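Local coordinates for protein tRNA delta(2)-isopentenylpyrophosphate transferase (PDB 3EXA) that probably transfers a dimethylallyl group from dimethylallyl diphosphate to the adenine at position 37 of tRNAs that read codons beginning with uridine, at residues L23-N28 / E54-P59; M43-A48 / I221-K226; Q236-I241 / E245-L250. One frame throughout, in Å; residues are numbered along the deposited sequence.

In the fold
Interaction 1 lies beside the parallel sheet of the P-loop fold. It ties the end of helix 16-25 to the turn after helix 52-55. Its apolar part is buried, and its charged part is at the surface. Interactions 2 and 3 are close neighbours, with centres 10 Å apart, in the helical part where helices 220-229 and 244-251 pack. Ala-224 meets Met-246 there, and Met-43 reaches Ser-237. In interaction 2 a buried carboxylate takes backbone N-H groups from a loop. Interaction 3 is the buried contact of the three. It is van der Waals packing, a methyl over a tyrosine face and a carboxylate beside Ile-241, with no hydrogen bond between its segments. Interaction 1 is far from it, about 18 Å between nearest atoms.

Interaction 1 (L23-N28 / E54-P59); sequences LAKRLN and EMDGVP
Lys-25 NZ approaches the peptide group between Asp-56 and Gly-57 in the carbonyl plane, not over a face. It bonds to Asp-56 O at 2.8 Å, with a C=O...N angle of 148°. The second flat group is the Asp-56 carboxylate. Its OD2 is turned to the ammonium group in a salt bridge, while OD1 stays 4.0 Å from Lys-25 NZ. OD2 sits too close to Lys-25 CE in the model, so the length of that bond is doubtful. The same NZ thus joins a side-chain oxygen and a backbone oxygen of one residue. The lysine chain runs straight through its middle and bends only at its last torsion (chi4 -67°), which brings NZ round to the aspartate.

Asp-56 is the first residue past helix 52-55 and has positive phi. It starts the corner of a type I' beta turn from Met-55 to Val-58, closed by Val-58 N to Met-55 O at 2.9 Å. Gly-57 takes the other corner, where a CB would press on the preceding carbonyl oxygen. The turn leads to strand 60-61, an outermost strand of the parallel sheet. Helix 16-25 is the one that follows the P-loop.

Beside the charged pair the contact is apolar. Val-58 puts CG1 at 3.9 Å from Ala-24 CB. Its other branch, CG2, lies 4.0 Å from Lys-25 CG. Val-58 also rests on Val-31, and Ala-24 on Phe-96.

Interaction 2 (M43-A48 / I221-K226); sequences MDIGTA and IDEAKK
Glu-223 of helix 220-229 accepts two good bonds and one weak one from three successive backbone N-H groups of the loop 43-48. Helical backbone angles at 44-46 probably turn these N-H groups to the same side, toward one carboxylate. A type I beta turn runs on from Ile-45 to Ala-48. Gly-46 N gives the straightest bond: it lies 2.6 Å from Glu-223 OE1, using its syn lone pair, at 160°. Ile-45 N meets Glu-223 OE2 at 2.8 Å on its syn side, 23° out of the carboxylate plane. Asp-44 N adds the weak bond to the same OE2. Tyr-243 OH is a further partner of OE1. Glu-223 reaches the loop because its chain is extended, with CG anti to the backbone N (chi1 -175°). These donors would tend to favour the charged carboxylate, although it is buried. A leucine here would probably leave the N-H groups of Ile-45 and Gly-46 without their acceptor and let the loop shift. Asp-44 turns its own carboxylate to Lys-49. The Ile-45 and Glu-223 side chains run antiparallel alongside each other, and Ile-45 packs on Met-215 of helix 201-218. Its CB lies 3.5 Å from Glu-223 OE1.

Interaction 3 (Q236-I241 / E245-L250); sequences QSVQAI and EMYDYL
Val-238 lies across one face of the Tyr-247 ring. Its CB is 4.1 Å from Tyr-247 CZ, at the hydroxyl end of the ring. From there the two methyls part. CG1, anti to the backbone N (chi1 157°), goes over the face in a CH-pi contact, 24° off the normal and displaced toward the rim. It is modelled 3.4 Å from the ring centroid. CG2 takes the outer end, beside Tyr-247 OH. Both methyls are modelled too tight against the tyrosine, so the exact closeness carries no weight. The two side chains cross at about a right angle.

Tyr-247 OH is hydrogen-bonded to the carbonyl oxygen of Ile-232, earlier in the same loop. Tyr-228 of helix 220-229 meets the ring edge-to-face. The contact joins helix 244-251 to the loop before it, which includes part of the region 239-244, probably a site of contact with substrate tRNA.

Nearer the start of the helix, Glu-245 bends at chi2 (82°) and brings its carboxylate back beside Ile-241. OE1 lies 3.6 Å from the backbone C of Ile-241, and OE2 is 3.9 Å from Ile-241 CG1. OE2 has its polar partner in Asn-266 of helix 256-279. With no hydrogen bond between the two segments, the seating of Val-238 on the ring depends on shape, while the bond from Tyr-247 OH to Ile-232 O probably sets how the ring is placed.

Interaction 1 (L23-N28 / E54-P59)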
ATOM      1  N   LEU A  23      26.734  22.349 -27.099  1.00 23.85           N
ATOM      2  CA  LEU A  23      27.371  21.087 -26.819  1.00 20.45           C
ATOM      3  C   LEU A  23      26.695  19.987 -27.622  1.00 21.34           C
ATOM      4  O   LEU A  23      27.349  19.073 -28.116  1.00 20.34           O
ATOM      5  CB  LEU A  23      27.271  20.766 -25.333  1.00 17.95           C
ATOM      6  CG  LEU A  23      28.284  21.480 -24.451  1.00 19.44           C
ATOM      7  CD1 LEU A  23      28.043  21.104 -23.007  1.00 18.60           C
ATOM      8  CD2 LEU A  23      29.697  21.088 -24.870  1.00 17.99           C
ATOM      9  N   ALA A  24      25.380  20.082 -27.759  1.00 17.62           N
ATOM     10  CA  ALA A  24      24.619  19.070 -28.488  1.00 18.51           C
ATOM     11  C   ALA A  24      24.832  19.141 -29.996  1.00 23.73           C
ATOM     12  O   ALA A  24      24.590  18.166 -30.713  1.00 24.81           O
ATOM     13  CB  ALA A  24      23.137  19.199 -28.163  1.00 14.85           C
ATOM     14  N   LYS A  25      25.287  20.293 -30.473  1.00 26.69           N
ATOM     15  CA  LYS A  25      25.538  20.482 -31.893  1.00 29.52           C
ATOM     16  C   LYS A  25      26.762  19.697 -32.345  1.00 33.73           C
ATOM     17  O   LYS A  25      26.700  18.907 -33.288  1.00 36.83           O
ATOM     18  CB  LYS A  25      25.735  21.965 -32.204  1.00 28.98           C
ATOM     19  CG  LYS A  25      24.460  22.781 -32.182  1.00 22.94           C
ATOM     20  CD  LYS A  25      24.776  24.254 -32.337  1.00 30.60           C
ATOM     21  CE  LYS A  25      23.511  25.082 -32.457  1.00 35.33           C
ATOM     22  NZ  LYS A  25      22.784  24.790 -33.728  1.00 38.78           N
ATOM     23  N   ARG A  26      27.880  19.908 -31.667  1.00 33.68           N
ATOM     24  CA  ARG A  26      29.100  19.207 -32.036  1.00 34.72           C
ATOM     25  C   ARG A  26      29.183  17.812 -31.420  1.00 32.54           C
ATOM     26  O   ARG A  26      30.190  17.124 -31.564  1.00 35.50           O
ATOM     27  CB  ARG A  26      30.315  20.042 -31.631  1.00 42.58           C
ATOM     28  CG  ARG A  26      30.275  20.496 -30.196  1.00 42.23           C
ATOM     29  CD  ARG A  26      30.773  21.930 -30.045  1.00 54.53           C
ATOM     30  NE  ARG A  26      32.228  22.074 -30.048  1.00 51.10           N
ATOM     31  CZ  ARG A  26      32.852  23.194 -29.687  1.00 54.78           C
ATOM     32  NH1 ARG A  26      34.180  23.270 -29.703  1.00 46.92           N
ATOM     33  NH2 ARG A  26      32.135  24.243 -29.300  1.00 43.50           N
ATOM     34  N   LEU A  27      28.118  17.386 -30.751  1.00 30.32           N
ATOM     35  CA  LEU A  27      28.098  16.074 -30.129  1.00 22.57           C
ATOM     36  C   LEU A  27      26.889  15.289 -30.617  1.00 23.79           C
ATOM     37  O   LEU A  27      26.524  14.272 -30.031  1.00 25.66           O
ATOM     38  CB  LEU A  27      28.049  16.227 -28.609  1.00 26.37           C
ATOM     39  CG  LEU A  27      29.169  15.583 -27.775  1.00 31.32           C
ATOM     40  CD1 LEU A  27      30.528  15.962 -28.325  1.00 32.37           C
ATOM     41  CD2 LEU A  27      29.043  16.037 -26.332  1.00 24.81           C
ATOM     42  N   ASN A  28      26.277  15.777 -31.696  1.00 24.14           N
ATOM     43  CA  ASN A  28      25.090  15.166 -32.306  1.00 26.54           C
ATOM     44  C   ASN A  28      24.118  14.633 -31.255  1.00 22.32           C
ATOM     45  O   ASN A  28      23.852  13.438 -31.225  1.00 31.14           O
ATOM     46  CB  ASN A  28      25.516  14.023 -33.254  1.00 29.19           C
ATOM     47  CG  ASN A  28      24.354  13.465 -34.081  1.00 31.78           C
ATOM     48  OD1 ASN A  28      23.584  14.215 -34.685  1.00 35.13           O
ATOM     49  ND2 ASN A  28      24.239  12.143 -34.124  1.00 28.49           N
ATOM     50  N   GLU A  54      16.258  29.539 -29.721  1.00 32.06           N
ATOM     51  CA  GLU A  54      17.334  29.183 -28.798  1.00 32.13           C
ATOM     52  C   GLU A  54      17.742  27.718 -29.003  1.00 27.36           C
ATOM     53  O   GLU A  54      18.891  27.355 -28.782  1.00 25.72           O
ATOM     54  CB  GLU A  54      16.891  29.387 -27.346  1.00 37.20           C
ATOM     55  CG  GLU A  54      16.452  30.804 -27.017  1.00 44.42           C
ATOM     56  CD  GLU A  54      15.976  30.954 -25.581  1.00 43.31           C
ATOM     57  OE1 GLU A  54      16.831  31.060 -24.678  1.00 38.88           O
ATOM     58  OE2 GLU A  54      14.748  30.944 -25.359  1.00 43.84           O
HETATM   59  N   MSE A  55      16.790  26.883 -29.420  1.00 29.08           N
HETATM   60  CA  MSE A  55      17.063  25.469 -29.661  1.00 26.84           C
HETATM   61  C   MSE A  55      18.024  25.350 -30.830  1.00 29.77           C
HETATM   62  O   MSE A  55      18.801  24.395 -30.935  1.00 22.09           O
HETATM   63  CB  MSE A  55      15.782  24.722 -30.004  1.00 25.10           C
HETATM   64  CG  MSE A  55      14.786  24.662 -28.872  1.00 37.40           C
HETATM   65 SE   MSE A  55      13.200  23.653 -29.304  1.00 40.91          SE
HETATM   66  CE  MSE A  55      12.259  23.849 -27.624  1.00 38.91           C
ATOM     67  N   ASP A  56      17.942  26.334 -31.715  1.00 32.57           N
ATOM     68  CA  ASP A  56      18.787  26.399 -32.889  1.00 35.12           C
ATOM     69  C   ASP A  56      18.931  25.027 -33.530  1.00 35.18           C
ATOM     70  O   ASP A  56      20.034  24.497 -33.648  1.00 41.15           O
ATOM     71  CB  ASP A  56      20.153  26.968 -32.499  1.00 42.55           C
ATOM     72  CG  ASP A  56      20.966  27.423 -33.698  1.00 51.32           C
ATOM     73  OD1 ASP A  56      20.364  27.882 -34.691  1.00 58.85           O
ATOM     74  OD2 ASP A  56      22.214  27.341 -33.638  1.00 55.87           O
ATOM     75  N   GLY A  57      17.803  24.442 -33.929  1.00 33.40           N
ATOM     76  CA  GLY A  57      17.830  23.140 -34.578  1.00 31.98           C
ATOM     77  C   GLY A  57      17.867  21.915 -33.681  1.00 31.54           C
ATOM     78  O   GLY A  57      17.333  20.863 -34.041  1.00 31.28           O
ATOM     79  N   VAL A  58      18.506  22.037 -32.525  1.00 27.95           N
ATOM     80  CA  VAL A  58      18.587  20.910 -31.612  1.00 25.61           C
ATOM     81  C   VAL A  58      17.189  20.551 -31.144  1.00 26.85           C
ATOM     82  O   VAL A  58      16.424  21.415 -30.718  1.00 37.51           O
ATOM     83  CB  VAL A  58      19.445  21.234 -30.378  1.00 28.06           C
ATOM     84  CG1 VAL A  58      19.508  20.020 -29.461  1.00 30.74           C
ATOM     85  CG2 VAL A  58      20.844  21.652 -30.809  1.00 26.89           C
ATOM     86  N   PRO A  59      16.825  19.270 -31.236  1.00 21.98           N
ATOM     87  CA  PRO A  59      15.496  18.827 -30.806  1.00 27.59           C
ATOM     88  C   PRO A  59      15.350  18.731 -29.283  1.00 23.94           C
ATOM     89  O   PRO A  59      16.247  18.243 -28.585  1.00 15.65           O
ATOM     90  CB  PRO A  59      15.354  17.467 -31.483  1.00 28.40           C
ATOM     91  CG  PRO A  59      16.767  16.970 -31.504  1.00 31.32           C
ATOM     92  CD  PRO A  59      17.538  18.191 -31.935  1.00 20.90           C
TER

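Interaction 2 (M43-A48 / I221-K226)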
HETATM    1  N   MSE A  43       2.234  28.534 -20.468  1.00 33.39           N
HETATM    2  CA  MSE A  43       3.038  29.148 -19.419  1.00 33.32           C
HETATM    3  C   MSE A  43       4.452  29.248 -19.971  1.00 30.48           C
HETATM    4  O   MSE A  43       5.316  28.432 -19.655  1.00 34.41           O
HETATM    5  CB  MSE A  43       3.009  28.266 -18.164  1.00 33.20           C
HETATM    6  CG  MSE A  43       1.651  28.277 -17.452  1.00 35.92           C
HETATM    7 SE   MSE A  43       1.365  26.894 -16.126  1.00 35.48          SE
HETATM    8  CE  MSE A  43       2.081  27.730 -14.541  1.00 29.17           C
ATOM      9  N   ASP A  44       4.685  30.246 -20.811  1.00 29.38           N
ATOM     10  CA  ASP A  44       5.990  30.412 -21.430  1.00 26.40           C
ATOM     11  C   ASP A  44       6.859  31.442 -20.722  1.00 27.08           C
ATOM     12  O   ASP A  44       8.049  31.217 -20.493  1.00 24.68           O
ATOM     13  CB  ASP A  44       5.813  30.806 -22.899  1.00 32.46           C
ATOM     14  CG  ASP A  44       4.862  29.882 -23.642  1.00 34.61           C
ATOM     15  OD1 ASP A  44       5.007  28.646 -23.508  1.00 41.58           O
ATOM     16  OD2 ASP A  44       3.977  30.389 -24.368  1.00 32.75           O
ATOM     17  N   ILE A  45       6.262  32.572 -20.367  1.00 23.64           N
ATOM     18  CA  ILE A  45       7.001  33.636 -19.705  1.00 21.86           C
ATOM     19  C   ILE A  45       7.430  33.286 -18.295  1.00 17.79           C
ATOM     20  O   ILE A  45       8.619  33.284 -17.987  1.00 24.90           O
ATOM     21  CB  ILE A  45       6.176  34.913 -19.661  1.00 18.88           C
ATOM     22  CG1 ILE A  45       5.843  35.342 -21.090  1.00 16.88           C
ATOM     23  CG2 ILE A  45       6.937  35.989 -18.925  1.00 20.31           C
ATOM     24  CD1 ILE A  45       4.775  36.388 -21.185  1.00 12.50           C
ATOM     25  N   GLY A  46       6.467  32.982 -17.436  1.00 22.98           N
ATOM     26  CA  GLY A  46       6.796  32.649 -16.059  1.00 20.88           C
ATOM     27  C   GLY A  46       7.758  31.484 -15.899  1.00 25.41           C
ATOM     28  O   GLY A  46       8.408  31.353 -14.869  1.00 22.27           O
ATOM     29  N   THR A  47       7.869  30.632 -16.907  1.00 23.41           N
ATOM     30  CA  THR A  47       8.761  29.495 -16.765  1.00 27.96           C
ATOM     31  C   THR A  47      10.052  29.627 -17.565  1.00 31.38           C
ATOM     32  O   THR A  47      10.844  28.683 -17.630  1.00 36.57           O
ATOM     33  CB  THR A  47       8.057  28.188 -17.157  1.00 23.51           C
ATOM     34  OG1 THR A  47       7.917  28.122 -18.579  1.00 30.53           O
ATOM     35  CG2 THR A  47       6.674  28.127 -16.526  1.00 26.17           C
ATOM     36  N   ALA A  48      10.273  30.798 -18.161  1.00 30.91           N
ATOM     37  CA  ALA A  48      11.474  31.040 -18.958  1.00 25.40           C
ATOM     38  C   ALA A  48      11.665  29.901 -19.951  1.00 29.62           C
ATOM     39  O   ALA A  48      12.769  29.367 -20.103  1.00 29.00           O
ATOM     40  CB  ALA A  48      12.695  31.156 -18.053  1.00 28.86           C
ATOM     41  N   ILE A 221       2.413  39.177 -15.646  1.00 19.99           N
ATOM     42  CA  ILE A 221       1.118  39.513 -15.051  1.00 24.60           C
ATOM     43  C   ILE A 221      -0.063  39.073 -15.915  1.00 20.10           C
ATOM     44  O   ILE A 221      -1.021  38.489 -15.413  1.00 20.32           O
ATOM     45  CB  ILE A 221       0.992  41.040 -14.796  1.00 23.94           C
ATOM     46  CG1 ILE A 221       2.141  41.515 -13.914  1.00 14.56           C
ATOM     47  CG2 ILE A 221      -0.336  41.341 -14.124  1.00 16.64           C
ATOM     48  CD1 ILE A 221       2.179  43.001 -13.716  1.00 28.68           C
ATOM     49  N   ASP A 222      -0.000  39.365 -17.208  1.00 18.47           N
ATOM     50  CA  ASP A 222      -1.072  38.974 -18.113  1.00 21.85           C
ATOM     51  C   ASP A 222      -1.180  37.463 -18.157  1.00 25.38           C
ATOM     52  O   ASP A 222      -2.280  36.913 -18.134  1.00 23.13           O
ATOM     53  CB  ASP A 222      -0.804  39.487 -19.524  1.00 37.03           C
ATOM     54  CG  ASP A 222      -1.015  40.966 -19.645  1.00 47.77           C
ATOM     55  OD1 ASP A 222      -2.166  41.412 -19.388  1.00 51.45           O
ATOM     56  OD2 ASP A 222      -0.040  41.674 -19.994  1.00 46.62           O
ATOM     57  N   GLU A 223      -0.023  36.804 -18.224  1.00 18.17           N
ATOM     58  CA  GLU A 223       0.051  35.353 -18.281  1.00 17.20           C
ATOM     59  C   GLU A 223      -0.594  34.735 -17.049  1.00 17.93           C
ATOM     60  O   GLU A 223      -1.280  33.719 -17.153  1.00 26.01           O
ATOM     61  CB  GLU A 223       1.512  34.894 -18.396  1.00 13.29           C
ATOM     62  CG  GLU A 223       1.667  33.388 -18.578  1.00 16.37           C
ATOM     63  CD  GLU A 223       3.112  32.938 -18.672  1.00 20.86           C
ATOM     64  OE1 GLU A 223       3.868  33.117 -17.692  1.00 30.88           O
ATOM     65  OE2 GLU A 223       3.500  32.401 -19.731  1.00 32.29           O
ATOM     66  N   ALA A 224      -0.378  35.346 -15.888  1.00 18.77           N
ATOM     67  CA  ALA A 224      -0.962  34.851 -14.637  1.00 20.88           C
ATOM     68  C   ALA A 224      -2.469  35.089 -14.678  1.00 17.61           C
ATOM     69  O   ALA A 224      -3.252  34.187 -14.382  1.00 18.67           O
ATOM     70  CB  ALA A 224      -0.342  35.579 -13.429  1.00 10.45           C
ATOM     71  N   LYS A 225      -2.875  36.300 -15.053  1.00 18.50           N
ATOM     72  CA  LYS A 225      -4.298  36.627 -15.129  1.00 17.22           C
ATOM     73  C   LYS A 225      -5.089  35.668 -15.998  1.00 18.26           C
ATOM     74  O   LYS A 225      -6.251  35.382 -15.709  1.00 32.07           O
ATOM     75  CB  LYS A 225      -4.513  38.056 -15.636  1.00 23.64           C
ATOM     76  CG  LYS A 225      -4.081  39.136 -14.664  1.00 23.43           C
ATOM     77  CD  LYS A 225      -4.293  40.531 -15.242  1.00 22.21           C
ATOM     78  CE  LYS A 225      -5.753  40.831 -15.511  1.00 18.53           C
ATOM     79  NZ  LYS A 225      -5.874  42.120 -16.244  1.00 26.92           N
ATOM     80  N   LYS A 226      -4.484  35.170 -17.069  1.00 25.04           N
ATOM     81  CA  LYS A 226      -5.203  34.238 -17.931  1.00 21.53           C
ATOM     82  C   LYS A 226      -5.445  32.912 -17.201  1.00 18.19           C
ATOM     83  O   LYS A 226      -6.544  32.370 -17.254  1.00 18.81           O
ATOM     84  CB  LYS A 226      -4.428  34.010 -19.231  1.00 26.20           C
ATOM     85  CG  LYS A 226      -4.291  35.259 -20.100  1.00 36.87           C
ATOM     86  CD  LYS A 226      -3.522  34.957 -21.384  1.00 46.10           C
ATOM     87  CE  LYS A 226      -3.410  36.186 -22.278  1.00 45.56           C
ATOM     88  NZ  LYS A 226      -2.604  35.923 -23.506  1.00 54.83           N
TER

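Interaction 3 (Q236-I241 / E245-L250)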
ATOM      1  N   GLN A 236      -0.369  22.226  -9.194  1.00 26.46           N
ATOM      2  CA  GLN A 236       1.080  22.217  -9.222  1.00 30.59           C
ATOM      3  C   GLN A 236       1.598  23.424 -10.009  1.00 24.51           C
ATOM      4  O   GLN A 236       2.386  24.227  -9.499  1.00 22.90           O
ATOM      5  CB  GLN A 236       1.570  20.924  -9.864  1.00 32.72           C
ATOM      6  CG  GLN A 236       3.060  20.745  -9.805  1.00 33.76           C
ATOM      7  CD  GLN A 236       3.493  19.544 -10.586  1.00 34.05           C
ATOM      8  OE1 GLN A 236       2.914  18.467 -10.454  1.00 27.00           O
ATOM      9  NE2 GLN A 236       4.516  19.714 -11.409  1.00 32.11           N
ATOM     10  N   SER A 237       1.127  23.547 -11.247  1.00 17.32           N
ATOM     11  CA  SER A 237       1.516  24.632 -12.149  1.00 21.09           C
ATOM     12  C   SER A 237       1.516  26.025 -11.524  1.00 20.74           C
ATOM     13  O   SER A 237       2.486  26.773 -11.638  1.00 20.99           O
ATOM     14  CB  SER A 237       0.568  24.671 -13.345  1.00 20.45           C
ATOM     15  OG  SER A 237      -0.718  25.130 -12.929  1.00 17.61           O
ATOM     16  N   VAL A 238       0.403  26.361 -10.886  1.00 15.33           N
ATOM     17  CA  VAL A 238       0.199  27.661 -10.280  1.00 20.16           C
ATOM     18  C   VAL A 238       0.856  27.853  -8.925  1.00 13.90           C
ATOM     19  O   VAL A 238       0.958  28.971  -8.427  1.00 13.12           O
ATOM     20  CB  VAL A 238      -1.312  27.932 -10.184  1.00 23.41           C
ATOM     21  CG1 VAL A 238      -1.612  28.941  -9.104  1.00 38.73           C
ATOM     22  CG2 VAL A 238      -1.815  28.422 -11.518  1.00 19.20           C
ATOM     23  N   GLN A 239       1.306  26.764  -8.328  1.00 17.47           N
ATOM     24  CA  GLN A 239       1.955  26.856  -7.030  1.00 23.66           C
ATOM     25  C   GLN A 239       3.438  27.108  -7.235  1.00 19.85           C
ATOM     26  O   GLN A 239       4.194  27.271  -6.278  1.00 20.63           O
ATOM     27  CB  GLN A 239       1.737  25.563  -6.235  1.00 19.19           C
ATOM     28  CG  GLN A 239       0.308  25.390  -5.736  1.00 16.03           C
ATOM     29  CD  GLN A 239       0.010  23.991  -5.203  1.00 15.93           C
ATOM     30  OE1 GLN A 239       0.347  22.990  -5.834  1.00 20.82           O
ATOM     31  NE2 GLN A 239      -0.645  23.920  -4.049  1.00 12.26           N
ATOM     32  N   ALA A 240       3.849  27.151  -8.497  1.00 17.79           N
ATOM     33  CA  ALA A 240       5.251  27.375  -8.837  1.00 18.69           C
ATOM     34  C   ALA A 240       5.779  28.728  -8.363  1.00 22.18           C
ATOM     35  O   ALA A 240       5.063  29.738  -8.367  1.00 16.07           O
ATOM     36  CB  ALA A 240       5.452  27.240 -10.342  1.00 14.31           C
ATOM     37  N   ILE A 241       7.050  28.718  -7.976  1.00 20.89           N
ATOM     38  CA  ILE A 241       7.759  29.880  -7.468  1.00 26.64           C
ATOM     39  C   ILE A 241       7.997  30.969  -8.525  1.00 26.70           C
ATOM     40  O   ILE A 241       9.118  31.455  -8.698  1.00 29.94           O
ATOM     41  CB  ILE A 241       9.107  29.430  -6.856  1.00 29.78           C
ATOM     42  CG1 ILE A 241       9.798  30.601  -6.174  1.00 36.80           C
ATOM     43  CG2 ILE A 241       9.990  28.821  -7.933  1.00 41.06           C
ATOM     44  CD1 ILE A 241      11.038  30.192  -5.417  1.00 41.34           C
ATOM     45  N   GLU A 245       3.364  34.218  -6.579  1.00 20.04           N
ATOM     46  CA  GLU A 245       3.478  35.601  -6.144  1.00 18.84           C
ATOM     47  C   GLU A 245       2.421  36.464  -6.822  1.00 22.45           C
ATOM     48  O   GLU A 245       1.786  37.311  -6.185  1.00 27.23           O
ATOM     49  CB  GLU A 245       4.858  36.152  -6.452  1.00 17.40           C
ATOM     50  CG  GLU A 245       5.983  35.433  -5.728  1.00 21.70           C
ATOM     51  CD  GLU A 245       6.432  34.156  -6.409  1.00 26.42           C
ATOM     52  OE1 GLU A 245       6.111  33.949  -7.607  1.00 30.13           O
ATOM     53  OE2 GLU A 245       7.136  33.361  -5.745  1.00 30.04           O
HETATM   54  N   MSE A 246       2.225  36.255  -8.116  1.00 22.51           N
HETATM   55  CA  MSE A 246       1.219  37.022  -8.830  1.00 16.70           C
HETATM   56  C   MSE A 246      -0.174  36.681  -8.285  1.00 14.13           C
HETATM   57  O   MSE A 246      -1.032  37.555  -8.166  1.00 13.24           O
HETATM   58  CB  MSE A 246       1.300  36.744 -10.334  1.00 19.46           C
HETATM   59  CG  MSE A 246       2.581  37.254 -10.980  1.00 18.46           C
HETATM   60 SE   MSE A 246       2.907  39.171 -10.682  1.00 36.78          SE
HETATM   61  CE  MSE A 246       4.420  39.025  -9.458  1.00 29.52           C
ATOM     62  N   TYR A 247      -0.403  35.421  -7.933  1.00 14.22           N
ATOM     63  CA  TYR A 247      -1.703  35.048  -7.398  1.00  9.30           C
ATOM     64  C   TYR A 247      -2.028  35.794  -6.096  1.00 14.01           C
ATOM     65  O   TYR A 247      -3.174  36.191  -5.873  1.00 10.84           O
ATOM     66  CB  TYR A 247      -1.794  33.536  -7.196  1.00 11.83           C
ATOM     67  CG  TYR A 247      -2.352  32.791  -8.391  1.00 15.08           C
ATOM     68  CD1 TYR A 247      -3.326  31.811  -8.217  1.00 24.23           C
ATOM     69  CD2 TYR A 247      -1.913  33.057  -9.692  1.00 12.26           C
ATOM     70  CE1 TYR A 247      -3.857  31.109  -9.295  1.00 16.65           C
ATOM     71  CE2 TYR A 247      -2.441  32.348 -10.785  1.00 17.59           C
ATOM     72  CZ  TYR A 247      -3.417  31.373 -10.566  1.00 14.75           C
ATOM     73  OH  TYR A 247      -3.972  30.659 -11.608  1.00 18.80           O
ATOM     74  N   ASP A 248      -1.042  35.991  -5.227  1.00 13.51           N
ATOM     75  CA  ASP A 248      -1.313  36.751  -4.006  1.00 12.69           C
ATOM     76  C   ASP A 248      -1.722  38.165  -4.405  1.00 13.80           C
ATOM     77  O   ASP A 248      -2.627  38.749  -3.810  1.00 16.47           O
ATOM     78  CB  ASP A 248      -0.080  36.814  -3.102  1.00 14.55           C
ATOM     79  CG  ASP A 248       0.145  35.528  -2.345  1.00 26.62           C
ATOM     80  OD1 ASP A 248      -0.752  35.106  -1.580  1.00 31.58           O
ATOM     81  OD2 ASP A 248       1.222  34.929  -2.510  1.00 37.11           O
ATOM     82  N   TYR A 249      -1.043  38.723  -5.405  1.00 11.67           N
ATOM     83  CA  TYR A 249      -1.372  40.065  -5.882  1.00 15.69           C
ATOM     84  C   TYR A 249      -2.807  40.089  -6.415  1.00 13.95           C
ATOM     85  O   TYR A 249      -3.605  40.951  -6.045  1.00 13.70           O
ATOM     86  CB  TYR A 249      -0.413  40.504  -7.000  1.00  6.44           C
ATOM     87  CG  TYR A 249      -0.963  41.645  -7.836  1.00 20.20           C
ATOM     88  CD1 TYR A 249      -1.147  42.915  -7.283  1.00 14.10           C
ATOM     89  CD2 TYR A 249      -1.344  41.445  -9.170  1.00 10.63           C
ATOM     90  CE1 TYR A 249      -1.698  43.956  -8.027  1.00 15.76           C
ATOM     91  CE2 TYR A 249      -1.899  42.482  -9.925  1.00  8.62           C
ATOM     92  CZ  TYR A 249      -2.073  43.734  -9.342  1.00 19.97           C
ATOM     93  OH  TYR A 249      -2.624  44.771 -10.053  1.00 22.09           O
ATOM     94  N   LEU A 250      -3.121  39.137  -7.291  1.00 18.23           N
ATOM     95  CA  LEU A 250      -4.451  39.035  -7.887  1.00 19.51           C
ATOM     96  C   LEU A 250      -5.537  38.840  -6.824  1.00 22.24           C
ATOM     97  O   LEU A 250      -6.668  39.282  -7.003  1.00 17.24           O
ATOM     98  CB  LEU A 250      -4.471  37.878  -8.895  1.00 22.28           C
ATOM     99  CG  LEU A 250      -4.344  38.146 -10.399  1.00 24.70           C
ATOM    100  CD1 LEU A 250      -3.684  39.474 -10.689  1.00  8.68           C
ATOM    101  CD2 LEU A 250      -3.573  36.990 -11.023  1.00 20.19           C
TER